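Local coordinates for adenosylmethionine-8-amino-7-oxononanoate aminotransferase (Methanocaldococcus jannaschii, PDB 6ZHK), which probably transfers the alpha-amino group of S-adenosyl-L-methionine to 8-amino-7-oxononanoate with pyridoxal 5'-phosphate as cofactor, a step of biotin synthesis, at residues K72-A77 with L350-I355; A123-I128 with A311-T316; F274-K279 with P441-T446; V395-V400 with N435-V440. All coordinates share one frame; numbering follows the deposited sequence.

From the N terminus, K72-A77 comes first and closes a long loop when helix 343-358 arrives with L350-I355 (interaction 1). Interaction 2 nests inside that loop: A123-I128, on helix 122-140, is met by A311-T316, on strand 311-315 of the seven-stranded sheet. Between them runs F274-K279, whose partner P441-T446 lies beyond both loops, so interaction 3 crosses interactions 1 and 2 and ties the neighbourhood of the large sheet to the C-terminal part. Interaction 4, V395-V400 with N435-V440, is a local strand pairing nested within interaction 3. Interaction 3 touches two of the others, through F274 against L353 of interaction 1 and R276 against V440 of interaction 4.

Interaction 1. Residues K72-A77 with L350-I355; sequences KEIIEA and LATLEI
A351, I74 and I355 form the centre of a nearly antiparallel helix pair, in which helix 72-82 lies against helix 343-358 in a class-III aminotransferase. The evidence is an axis separation of 8.6 Å and an angle of 155° between the N-to-C directions of the two short segments. The backbones come nearest at I74 and A351, where CA and CA are 5.1 Å apart, a distance the small alanine permits. The methyl of A351 points at the other helix and rests on its backbone: CB is 3.5 Å from E73 O, with I74 CA beside it, and the methyl of A77 meets it on the same helix. I355 reaches back over this spot, its CD1 lying 3.9 Å from I74 CG1 as the two side chains cross at about a right angle. E73 also lies against I355: its chain, bent at chi2 (93°), carries the carboxylate alongside CG1 and CD1, while OE1 makes a salt bridge with R71. An alanine in place of E73 would probably leave R71 without its carboxylate mate and open a gap beside I355. F67 and Y307 pack against I355 and I74 respectively. I74 CG1 is anti to the carbonyl carbon (chi1 -53°), and the extended chain ends with CD1 3.6 Å from T352 OG1, the hydroxyl hydrogen-bonded to A348 O.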
loop_
_atom_site.group_PDB
_atom_site.type_symbol
_atom_site.label_atom_id
_atom_site.label_comp_id
_atom_site.label_asym_id
_atom_site.label_seq_id
_atom_site.Cartn_x
_atom_site.Cartn_y
_atom_site.Cartn_z
ATOM N N LYS A 72 -1.466 -22.516 -12.828
ATOM C CA LYS A 72 -0.774 -22.140 -14.060
ATOM C C LYS A 72 -1.352 -20.893 -14.725
ATOM O O LYS A 72 -0.577 -20.081 -15.235
ATOM C CB LYS A 72 -0.754 -23.281 -15.093
ATOM C CG LYS A 72 0.142 -24.456 -14.704
ATOM N N GLU A 73 -2.690 -20.747 -14.718
ATOM C CA GLU A 73 -3.291 -19.632 -15.453
ATOM C C GLU A 73 -2.795 -18.290 -14.893
ATOM O O GLU A 73 -2.618 -17.318 -15.647
ATOM C CB GLU A 73 -4.809 -19.636 -15.297
ATOM C CG GLU A 73 -5.515 -20.844 -15.928
ATOM C CD GLU A 73 -5.744 -21.988 -14.961
ATOM O OE1 GLU A 73 -4.899 -22.211 -14.095
ATOM O OE2 GLU A 73 -6.800 -22.630 -15.052
ATOM N N ILE A 74 -2.646 -18.221 -13.562
ATOM C CA ILE A 74 -2.290 -16.967 -12.937
ATOM C C ILE A 74 -0.806 -16.719 -13.208
ATOM O O ILE A 74 -0.405 -15.602 -13.558
ATOM C CB ILE A 74 -2.603 -16.977 -11.419
ATOM C CG1 ILE A 74 -4.053 -17.392 -11.150
ATOM C CG2 ILE A 74 -2.343 -15.603 -10.824
ATOM C CD1 ILE A 74 -4.341 -17.488 -9.641
ATOM N N ILE A 75 0.020 -17.739 -12.939
ATOM C CA ILE A 75 1.458 -17.625 -13.191
ATOM C C ILE A 75 1.696 -17.255 -14.656
ATOM O O ILE A 75 2.438 -16.315 -14.980
ATOM C CB ILE A 75 2.212 -18.924 -12.765
ATOM C CG1 ILE A 75 2.287 -19.084 -11.242
ATOM C CG2 ILE A 75 3.626 -19.027 -13.359
ATOM C CD1 ILE A 75 2.517 -20.538 -10.852
ATOM N N GLU A 76 1.015 -17.926 -15.584
ATOM C CA GLU A 76 1.203 -17.622 -17.004
ATOM C C GLU A 76 0.730 -16.206 -17.377
ATOM O O GLU A 76 1.321 -15.561 -18.244
ATOM C CB GLU A 76 0.627 -18.749 -17.893
ATOM C CG GLU A 76 1.468 -20.062 -17.756
ATOM C CD GLU A 76 2.992 -19.956 -17.959
ATOM O OE1 GLU A 76 3.385 -19.362 -18.989
ATOM O OE2 GLU A 76 3.799 -20.457 -17.087
ATOM N N ALA A 77 -0.349 -15.724 -16.761
ATOM C CA ALA A 77 -0.827 -14.360 -16.992
ATOM C C ALA A 77 0.223 -13.333 -16.593
ATOM O O ALA A 77 0.481 -12.366 -17.321
ATOM C CB ALA A 77 -2.120 -14.113 -16.293
ATOM N N LEU A 350 -7.036 -10.682 -13.498
ATOM C CA LEU A 350 -7.784 -11.112 -14.670
ATOM C C LEU A 350 -7.809 -12.626 -14.736
ATOM O O LEU A 350 -8.885 -13.212 -14.928
ATOM C CB LEU A 350 -7.170 -10.520 -15.953
ATOM C CG LEU A 350 -7.523 -9.059 -16.220
ATOM C CD1 LEU A 350 -6.654 -8.488 -17.352
ATOM C CD2 LEU A 350 -9.013 -8.898 -16.584
ATOM N N ALA A 351 -6.623 -13.251 -14.547
ATOM C CA ALA A 351 -6.580 -14.709 -14.580
ATOM C C ALA A 351 -7.454 -15.304 -13.480
ATOM O O ALA A 351 -8.147 -16.304 -13.716
ATOM C CB ALA A 351 -5.178 -15.263 -14.451
ATOM N N THR A 352 -7.393 -14.688 -12.283
ATOM C CA THR A 352 -8.172 -15.156 -11.155
ATOM C C THR A 352 -9.651 -15.185 -11.520
ATOM O O THR A 352 -10.330 -16.207 -11.261
ATOM C CB THR A 352 -7.856 -14.403 -9.859
ATOM O OG1 THR A 352 -6.474 -14.616 -9.597
ATOM C CG2 THR A 352 -8.602 -14.905 -8.632
ATOM N N LEU A 353 -10.162 -14.064 -12.047
ATOM C CA LEU A 353 -11.599 -14.007 -12.300
ATOM C C LEU A 353 -11.972 -15.024 -13.364
ATOM O O LEU A 353 -13.084 -15.572 -13.351
ATOM C CB LEU A 353 -12.022 -12.618 -12.766
ATOM C CG LEU A 353 -12.009 -11.569 -11.658
ATOM C CD1 LEU A 353 -12.191 -10.161 -12.223
ATOM C CD2 LEU A 353 -13.066 -11.907 -10.637
ATOM N N GLU A 354 -11.072 -15.203 -14.313
ATOM C CA GLU A 354 -11.311 -16.175 -15.384
ATOM C C GLU A 354 -11.464 -17.594 -14.839
ATOM O O GLU A 354 -12.348 -18.326 -15.295
ATOM C CB GLU A 354 -10.207 -16.099 -16.444
ATOM C CG GLU A 354 -10.520 -15.172 -17.598
ATOM C CD GLU A 354 -9.303 -14.624 -18.339
ATOM O OE1 GLU A 354 -8.199 -15.223 -18.221
ATOM O OE2 GLU A 354 -9.452 -13.567 -19.014
ATOM N N ILE A 355 -10.634 -17.963 -13.841
ATOM C CA ILE A 355 -10.781 -19.238 -13.158
ATOM C C ILE A 355 -12.180 -19.321 -12.519
ATOM O O ILE A 355 -12.876 -20.333 -12.717
ATOM C CB ILE A 355 -9.655 -19.523 -12.152
ATOM C CG1 ILE A 355 -8.323 -19.740 -12.854
ATOM C CG2 ILE A 355 -10.030 -20.712 -11.256
ATOM C CD1 ILE A 355 -7.133 -19.568 -11.964
#

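Interaction 2. Residues A123-I128 with A311-T316; sequences AEAVEI and AATLTT
T313 OG1 donates a hydrogen bond of 2.9 Å to A125 O, the polar link between helix 122-140 and strand 311-315. The hydroxyl approaches from the flank of the carbonyl, with a C=O...donor angle of 105° and a tilt of 21° from the carbonyl plane. It is put there by chi1 of -54°, which sets OG1 anti to the carbonyl carbon of T313 and beside its backbone N. The same oxygen lies 3.4 Å from A125 CB and 4.0 Å from I128 CB, so that it sits against A125 and I128, one turn apart. A125 CB also faces A311 CB at 4.1 Å, alanine against alanine, and comes 3.8 Å from A312 O. These small side chains let the helix settle 7.3 Å from the strand axis, running roughly parallel to it. A valine in place of T313 would probably leave A125 O without its side-chain donor. Further out, backbone bonds hold A311 and T313 to strand 115-119 and A312 and L314 to strand 296-299, so the partner is the large mixed sheet of fold type I PLP-dependent enzymes. C298 and F117 pack on A125 and I128. A123, beside G122 at the helix start, is predicted to bind the cofactor. The buried hydroxyl is satisfied by a helix carbonyl, which ties helix to strand in a largely apolar interface, two residues from A123.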
loop_
_atom_site.group_PDB
_atom_site.type_symbol
_atom_site.label_atom_id
_atom_site.label_comp_id
_atom_site.label_asym_id
_atom_site.label_seq_id
_atom_site.Cartn_x
_atom_site.Cartn_y
_atom_site.Cartn_z
ATOM N N ALA A 123 -5.719 -2.107 3.255
ATOM C CA ALA A 123 -5.733 -0.954 4.147
ATOM C C ALA A 123 -5.837 0.335 3.309
ATOM O O ALA A 123 -6.486 1.282 3.732
ATOM C CB ALA A 123 -4.482 -0.917 5.028
ATOM N N GLU A 124 -5.104 0.409 2.181
ATOM C CA GLU A 124 -5.166 1.586 1.330
ATOM C C GLU A 124 -6.573 1.717 0.714
ATOM O O GLU A 124 -7.058 2.830 0.560
ATOM C CB GLU A 124 -4.188 1.402 0.154
ATOM C CG GLU A 124 -2.719 1.780 0.386
ATOM C CD GLU A 124 -1.702 1.314 -0.654
ATOM O OE1 GLU A 124 -2.070 0.572 -1.580
ATOM O OE2 GLU A 124 -0.499 1.692 -0.559
ATOM N N ALA A 125 -7.202 0.586 0.361
ATOM C CA ALA A 125 -8.527 0.651 -0.228
ATOM C C ALA A 125 -9.490 1.292 0.771
ATOM O O ALA A 125 -10.365 2.079 0.408
ATOM C CB ALA A 125 -9.002 -0.744 -0.581
ATOM N N VAL A 126 -9.327 0.954 2.043
ATOM C CA VAL A 126 -10.179 1.522 3.092
ATOM C C VAL A 126 -9.838 3.013 3.316
ATOM O O VAL A 126 -10.708 3.848 3.460
ATOM C CB VAL A 126 -9.991 0.667 4.364
ATOM C CG1 VAL A 126 -10.433 1.430 5.594
ATOM C CG2 VAL A 126 -10.716 -0.657 4.253
ATOM N N GLU A 127 -8.550 3.409 3.267
ATOM C CA GLU A 127 -8.185 4.815 3.411
ATOM C C GLU A 127 -8.793 5.628 2.264
ATOM O O GLU A 127 -9.236 6.758 2.428
ATOM C CB GLU A 127 -6.661 4.974 3.304
ATOM C CG GLU A 127 -5.890 4.344 4.474
ATOM C CD GLU A 127 -5.400 5.303 5.542
ATOM O OE1 GLU A 127 -5.626 6.532 5.372
ATOM O OE2 GLU A 127 -4.814 4.816 6.555
ATOM N N ILE A 128 -8.890 5.023 1.086
ATOM C CA ILE A 128 -9.432 5.714 -0.059
ATOM C C ILE A 128 -10.944 5.831 0.100
ATOM O O ILE A 128 -11.517 6.900 -0.207
ATOM C CB ILE A 128 -9.054 4.961 -1.361
ATOM C CG1 ILE A 128 -7.552 5.145 -1.636
ATOM C CG2 ILE A 128 -9.918 5.434 -2.544
ATOM C CD1 ILE A 128 -7.025 4.092 -2.682
ATOM N N ALA A 311 -5.473 -4.065 -4.680
ATOM C CA ALA A 311 -6.730 -3.807 -4.011
ATOM C C ALA A 311 -7.583 -2.878 -4.874
ATOM O O ALA A 311 -7.110 -2.308 -5.859
ATOM C CB ALA A 311 -6.472 -3.293 -2.637
ATOM N N ALA A 312 -8.885 -2.812 -4.558
ATOM C CA ALA A 312 -9.783 -1.906 -5.282
ATOM C C ALA A 312 -10.846 -1.338 -4.348
ATOM O O ALA A 312 -11.296 -2.009 -3.396
ATOM C CB ALA A 312 -10.469 -2.712 -6.382
ATOM N N THR A 313 -11.242 -0.086 -4.608
ATOM C CA THR A 313 -12.374 0.487 -3.902
ATOM C C THR A 313 -13.439 0.780 -4.959
ATOM O O THR A 313 -13.210 1.542 -5.881
ATOM C CB THR A 313 -11.929 1.813 -3.241
ATOM O OG1 THR A 313 -10.775 1.531 -2.428
ATOM C CG2 THR A 313 -13.037 2.436 -2.421
ATOM N N LEU A 314 -14.586 0.127 -4.852
ATOM C CA LEU A 314 -15.628 0.339 -5.832
ATOM C C LEU A 314 -16.717 1.248 -5.227
ATOM O O LEU A 314 -17.072 1.091 -4.062
ATOM C CB LEU A 314 -16.236 -1.046 -6.154
ATOM C CG LEU A 314 -15.566 -1.738 -7.324
ATOM C CD1 LEU A 314 -14.130 -2.189 -7.000
ATOM C CD2 LEU A 314 -16.460 -2.795 -7.968
ATOM N N THR A 315 -17.292 2.148 -6.043
ATOM C CA THR A 315 -18.308 3.086 -5.567
ATOM C C THR A 315 -19.459 3.181 -6.593
ATOM O O THR A 315 -19.375 2.644 -7.720
ATOM C CB THR A 315 -17.752 4.508 -5.334
ATOM O OG1 THR A 315 -17.596 5.116 -6.614
ATOM C CG2 THR A 315 -16.363 4.536 -4.734
ATOM N N THR A 316 -20.517 3.852 -6.147
ATOM C CA THR A 316 -21.699 4.213 -6.908
ATOM C C THR A 316 -21.348 5.397 -7.790
ATOM O O THR A 316 -20.346 6.063 -7.541
ATOM C CB THR A 316 -22.847 4.596 -5.974
ATOM O OG1 THR A 316 -22.379 5.736 -5.234
ATOM C CG2 THR A 316 -23.224 3.442 -5.069
#

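Interaction 3. Residues F274-K279 with P441-T446; sequences FGRTGK and PPLSIT
L443 lays its two methyls over the backbone of F274 and G275, CD1 coming 3.5 Å from F274 O and CD2 4.0 Å from G275 O. The leucine starts with CG anti to its own carbonyl carbon (chi1 -58°), which turns its branched end onto this peptide. G275 makes room for it: a CB modelled on G275 would fall 3.2 Å from L443 CD1 and, at the backbone angles found there, would also press on the preceding carbonyl oxygen. Both chains turn sharply at the contact, in type I beta turns from G275 to G278 and from P442 to I445. Beside L443, the R276 chain, bent at chi2 and chi3, carries its guanidinium toward the proline pair. NH1 reaches P441 O at 2.9 Å, but the bond is weak because the N-H...acceptor angle is only 128°. P442 CA lies at the guanidinium edge, in its plane, 3.5 Å from NH1. The stronger partner of NH1 is N65 O, and NE packs on V440 CG1. The F274 ring meets F281 edge-to-face and packs on L353, and F356 touches both F274 and L443. The R276 side chain is about 6 Å from that of K301, the predicted attachment point of the cofactor. The contact thus buries F274 O under a methyl, with no partner in the model, while a single NH1 near K301 serves two carbonyl oxygens, N65 O and, weakly, P441 O.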
loop_
_atom_site.group_PDB
_atom_site.type_symbol
_atom_site.label_atom_id
_atom_site.label_comp_id
_atom_site.label_asym_id
_atom_site.label_seq_id
_atom_site.Cartn_x
_atom_site.Cartn_y
_atom_site.Cartn_z
ATOM N N PHE A 274 -14.262 -12.774 -3.003
ATOM C CA PHE A 274 -13.738 -13.822 -3.867
ATOM C C PHE A 274 -13.912 -15.197 -3.256
ATOM O O PHE A 274 -13.010 -16.022 -3.318
ATOM C CB PHE A 274 -12.301 -13.490 -4.265
ATOM C CG PHE A 274 -12.292 -12.210 -5.041
ATOM C CD1 PHE A 274 -12.730 -12.168 -6.352
ATOM C CD2 PHE A 274 -11.977 -11.023 -4.400
ATOM C CE1 PHE A 274 -12.808 -10.974 -7.062
ATOM C CE2 PHE A 274 -12.007 -9.834 -5.105
ATOM C CZ PHE A 274 -12.396 -9.819 -6.426
ATOM N N GLY A 275 -15.088 -15.418 -2.660
ATOM C CA GLY A 275 -15.577 -16.764 -2.367
ATOM C C GLY A 275 -15.345 -17.281 -0.936
ATOM O O GLY A 275 -15.932 -18.309 -0.618
ATOM N N ARG A 276 -14.510 -16.625 -0.081
ATOM C CA ARG A 276 -14.158 -17.253 1.189
ATOM C C ARG A 276 -15.365 -17.595 2.075
ATOM O O ARG A 276 -15.327 -18.595 2.779
ATOM C CB ARG A 276 -13.075 -16.472 1.948
ATOM C CG ARG A 276 -12.165 -17.336 2.810
ATOM C CD ARG A 276 -11.236 -18.151 1.926
ATOM N NE ARG A 276 -10.115 -17.251 1.547
ATOM C CZ ARG A 276 -8.935 -17.656 1.119
ATOM N NH1 ARG A 276 -8.734 -18.934 0.918
ATOM N NH2 ARG A 276 -7.976 -16.796 0.801
ATOM N N THR A 277 -16.434 -16.785 2.078
ATOM C CA THR A 277 -17.576 -17.055 2.963
ATOM C C THR A 277 -18.565 -18.034 2.349
ATOM O O THR A 277 -19.512 -18.426 3.015
ATOM C CB THR A 277 -18.386 -15.803 3.339
ATOM O OG1 THR A 277 -18.992 -15.307 2.143
ATOM C CG2 THR A 277 -17.526 -14.716 3.950
ATOM N N GLY A 278 -18.376 -18.376 1.064
ATOM C CA GLY A 278 -19.242 -19.316 0.368
ATOM C C GLY A 278 -19.980 -18.634 -0.767
ATOM O O GLY A 278 -20.535 -19.289 -1.618
ATOM N N LYS A 279 -20.002 -17.293 -0.757
ATOM C CA LYS A 279 -20.551 -16.541 -1.877
ATOM C C LYS A 279 -19.417 -15.737 -2.505
ATOM O O LYS A 279 -18.433 -15.502 -1.822
ATOM C CB LYS A 279 -21.465 -15.459 -1.316
ATOM C CG LYS A 279 -22.826 -15.925 -0.837
ATOM C CD LYS A 279 -23.611 -14.685 -0.521
ATOM C CE LYS A 279 -24.616 -14.874 0.584
ATOM N NZ LYS A 279 -25.703 -13.887 0.376
ATOM N N PRO A 441 -8.763 -21.932 4.688
ATOM C CA PRO A 441 -8.093 -22.779 3.713
ATOM C C PRO A 441 -8.359 -22.246 2.300
ATOM O O PRO A 441 -9.342 -21.535 2.070
ATOM C CB PRO A 441 -8.767 -24.150 3.908
ATOM C CG PRO A 441 -10.152 -23.809 4.401
ATOM C CD PRO A 441 -9.972 -22.558 5.245
ATOM N N PRO A 442 -7.507 -22.591 1.309
ATOM C CA PRO A 442 -7.735 -22.151 -0.063
ATOM C C PRO A 442 -9.047 -22.754 -0.552
ATOM O O PRO A 442 -9.469 -23.794 -0.035
ATOM C CB PRO A 442 -6.552 -22.674 -0.884
ATOM C CG PRO A 442 -5.726 -23.546 0.089
ATOM C CD PRO A 442 -6.274 -23.376 1.492
ATOM N N LEU A 443 -9.663 -22.100 -1.542
ATOM C CA LEU A 443 -10.863 -22.620 -2.177
ATOM C C LEU A 443 -10.547 -23.954 -2.865
ATOM O O LEU A 443 -11.460 -24.770 -3.077
ATOM C CB LEU A 443 -11.314 -21.627 -3.267
ATOM C CG LEU A 443 -11.611 -20.194 -2.780
ATOM C CD1 LEU A 443 -12.197 -19.390 -3.917
ATOM C CD2 LEU A 443 -12.548 -20.167 -1.578
ATOM N N SER A 444 -9.253 -24.171 -3.150
ATOM C CA SER A 444 -8.799 -25.390 -3.825
ATOM C C SER A 444 -8.545 -26.557 -2.874
ATOM O O SER A 444 -8.139 -27.628 -3.355
ATOM C CB SER A 444 -7.571 -25.109 -4.664
ATOM O OG SER A 444 -6.591 -24.433 -3.880
ATOM N N ILE A 445 -8.772 -26.393 -1.548
ATOM C CA ILE A 445 -8.517 -27.455 -0.585
ATOM C C ILE A 445 -9.347 -28.674 -0.981
ATOM O O ILE A 445 -10.509 -28.520 -1.348
ATOM C CB ILE A 445 -8.835 -27.019 0.874
ATOM C CG1 ILE A 445 -8.297 -28.083 1.844
ATOM C CG2 ILE A 445 -10.331 -26.760 1.058
ATOM C CD1 ILE A 445 -8.232 -27.643 3.308
ATOM N N THR A 446 -8.732 -29.877 -0.947
ATOM C CA THR A 446 -9.484 -31.053 -1.382
ATOM C C THR A 446 -10.285 -31.634 -0.217
ATOM O O THR A 446 -10.006 -31.341 0.956
ATOM C CB THR A 446 -8.561 -32.142 -1.966
ATOM O OG1 THR A 446 -7.798 -32.660 -0.880
ATOM C CG2 THR A 446 -7.687 -31.591 -3.088
#

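Interaction 4. Residues V395-V400 with N435-V440; sequences VGIELV and NVIILV
Two strands of an antiparallel three-stranded sheet meet here, with V395 opposite L439 and I397 opposite I437 as hydrogen-bonded pairs. The N-to-C directions of the two short segments differ by 162°. Bonds go both ways in each pair: I397 N to I437 O and I437 N to I397 O are both 2.8 Å, and L439 N points almost straight at V395 O, the N-H...O angle being 177°. Beyond the last bridge, L399 N donates to N435 O at 2.7 Å. The side chains of I397, I437 and L439 gather on one face, where I397 CD1 meets L439 CD1 at 3.8 Å. L399 CD2 continues the apolar row against I437 CD1 at 3.8 Å. Helices 366-376, 415-425 and 447-463 add F372, V419 and L457 there. Across the other face G396 pairs with I438, and a CB modelled on G396 would fall 2.9 Å from V436 CG1, a clash. V436 CG1, anti to its backbone N (chi1 -173°), rests on G396 CA at 3.7 Å. E398 on this face makes a salt bridge with R389 of the adjoining strand. A small sheet backed by helices is typical of the C-terminal domain of fold-type I PLP-dependent aminotransferases.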
loop_
_atom_site.group_PDB
_atom_site.type_symbol
_atom_site.label_atom_id
_atom_site.label_comp_id
_atom_site.label_asym_id
_atom_site.label_seq_id
_atom_site.Cartn_x
_atom_site.Cartn_y
_atom_site.Cartn_z
ATOM N N VAL A 395 -13.078 -19.729 9.571
ATOM C CA VAL A 395 -13.517 -20.412 10.779
ATOM C C VAL A 395 -12.567 -20.056 11.901
ATOM O O VAL A 395 -11.354 -19.958 11.699
ATOM C CB VAL A 395 -13.617 -21.942 10.539
ATOM C CG1 VAL A 395 -13.661 -22.748 11.844
ATOM C CG2 VAL A 395 -14.821 -22.270 9.689
ATOM N N GLY A 396 -13.115 -19.840 13.096
ATOM C CA GLY A 396 -12.250 -19.745 14.263
ATOM C C GLY A 396 -12.602 -20.827 15.284
ATOM O O GLY A 396 -13.785 -21.230 15.397
ATOM N N ILE A 397 -11.564 -21.307 15.985
ATOM C CA ILE A 397 -11.762 -22.258 17.084
ATOM C C ILE A 397 -11.135 -21.660 18.324
ATOM O O ILE A 397 -9.904 -21.542 18.411
ATOM C CB ILE A 397 -11.201 -23.673 16.789
ATOM C CG1 ILE A 397 -11.808 -24.234 15.521
ATOM C CG2 ILE A 397 -11.384 -24.623 17.987
ATOM C CD1 ILE A 397 -11.023 -23.847 14.284
ATOM N N GLU A 398 -12.021 -21.240 19.240
ATOM C CA GLU A 398 -11.661 -20.423 20.387
ATOM C C GLU A 398 -11.268 -21.323 21.561
ATOM O O GLU A 398 -12.092 -22.099 22.047
ATOM C CB GLU A 398 -12.779 -19.452 20.804
ATOM C CG GLU A 398 -12.281 -18.553 21.924
ATOM C CD GLU A 398 -13.010 -17.245 22.217
ATOM O OE1 GLU A 398 -14.200 -17.116 21.867
ATOM O OE2 GLU A 398 -12.375 -16.360 22.830
ATOM N N LEU A 399 -10.022 -21.189 22.035
ATOM C CA LEU A 399 -9.530 -22.062 23.103
ATOM C C LEU A 399 -9.864 -21.439 24.450
ATOM O O LEU A 399 -9.755 -20.232 24.565
ATOM C CB LEU A 399 -8.008 -22.202 22.965
ATOM C CG LEU A 399 -7.590 -22.943 21.686
ATOM C CD1 LEU A 399 -6.072 -22.932 21.447
ATOM C CD2 LEU A 399 -8.144 -24.350 21.630
ATOM N N VAL A 400 -10.209 -22.260 25.469
ATOM C CA VAL A 400 -10.552 -21.717 26.781
ATOM C C VAL A 400 -9.989 -22.653 27.849
ATOM O O VAL A 400 -9.874 -23.860 27.630
ATOM C CB VAL A 400 -12.064 -21.543 27.003
ATOM C CG1 VAL A 400 -12.601 -20.376 26.190
ATOM C CG2 VAL A 400 -12.828 -22.829 26.693
ATOM N N ASN A 435 -6.121 -16.634 21.420
ATOM C CA ASN A 435 -6.636 -17.955 21.775
ATOM C C ASN A 435 -7.451 -18.574 20.657
ATOM O O ASN A 435 -8.128 -19.555 20.901
ATOM C CB ASN A 435 -7.521 -17.925 23.018
ATOM C CG ASN A 435 -6.684 -17.573 24.214
ATOM O OD1 ASN A 435 -5.557 -18.047 24.322
ATOM N ND2 ASN A 435 -7.177 -16.664 25.047
ATOM N N VAL A 436 -7.516 -17.925 19.487
ATOM C CA VAL A 436 -8.357 -18.428 18.419
ATOM C C VAL A 436 -7.481 -19.105 17.364
ATOM O O VAL A 436 -6.617 -18.460 16.727
ATOM C CB VAL A 436 -9.213 -17.311 17.777
ATOM C CG1 VAL A 436 -10.203 -17.916 16.789
ATOM C CG2 VAL A 436 -9.946 -16.459 18.813
ATOM N N ILE A 437 -7.741 -20.391 17.149
ATOM C CA ILE A 437 -7.183 -21.113 16.014
ATOM C C ILE A 437 -7.909 -20.571 14.788
ATOM O O ILE A 437 -9.138 -20.605 14.747
ATOM C CB ILE A 437 -7.393 -22.643 16.162
ATOM C CG1 ILE A 437 -6.594 -23.222 17.337
ATOM C CG2 ILE A 437 -7.046 -23.424 14.892
ATOM C CD1 ILE A 437 -7.214 -24.518 17.912
ATOM N N ILE A 438 -7.159 -20.199 13.743
ATOM C CA ILE A 438 -7.783 -19.656 12.544
ATOM C C ILE A 438 -7.615 -20.694 11.425
ATOM O O ILE A 438 -6.513 -21.175 11.183
ATOM C CB ILE A 438 -7.093 -18.326 12.126
ATOM C CG1 ILE A 438 -7.086 -17.228 13.211
ATOM C CG2 ILE A 438 -7.675 -17.845 10.776
ATOM C CD1 ILE A 438 -8.445 -16.659 13.598
ATOM N N LEU A 439 -8.703 -21.021 10.734
ATOM C CA LEU A 439 -8.666 -21.828 9.517
ATOM C C LEU A 439 -9.274 -21.009 8.387
ATOM O O LEU A 439 -10.471 -20.709 8.415
ATOM C CB LEU A 439 -9.550 -23.068 9.741
ATOM C CG LEU A 439 -9.093 -24.017 10.856
ATOM C CD1 LEU A 439 -10.003 -25.253 10.897
ATOM C CD2 LEU A 439 -7.613 -24.421 10.703
ATOM N N VAL A 440 -8.424 -20.653 7.412
ATOM C CA VAL A 440 -8.907 -19.994 6.197
ATOM C C VAL A 440 -8.251 -20.735 5.045
ATOM O O VAL A 440 -7.216 -20.313 4.538
ATOM C CB VAL A 440 -8.609 -18.468 6.185
ATOM C CG1 VAL A 440 -9.108 -17.767 4.871
ATOM C CG2 VAL A 440 -9.248 -17.849 7.400
#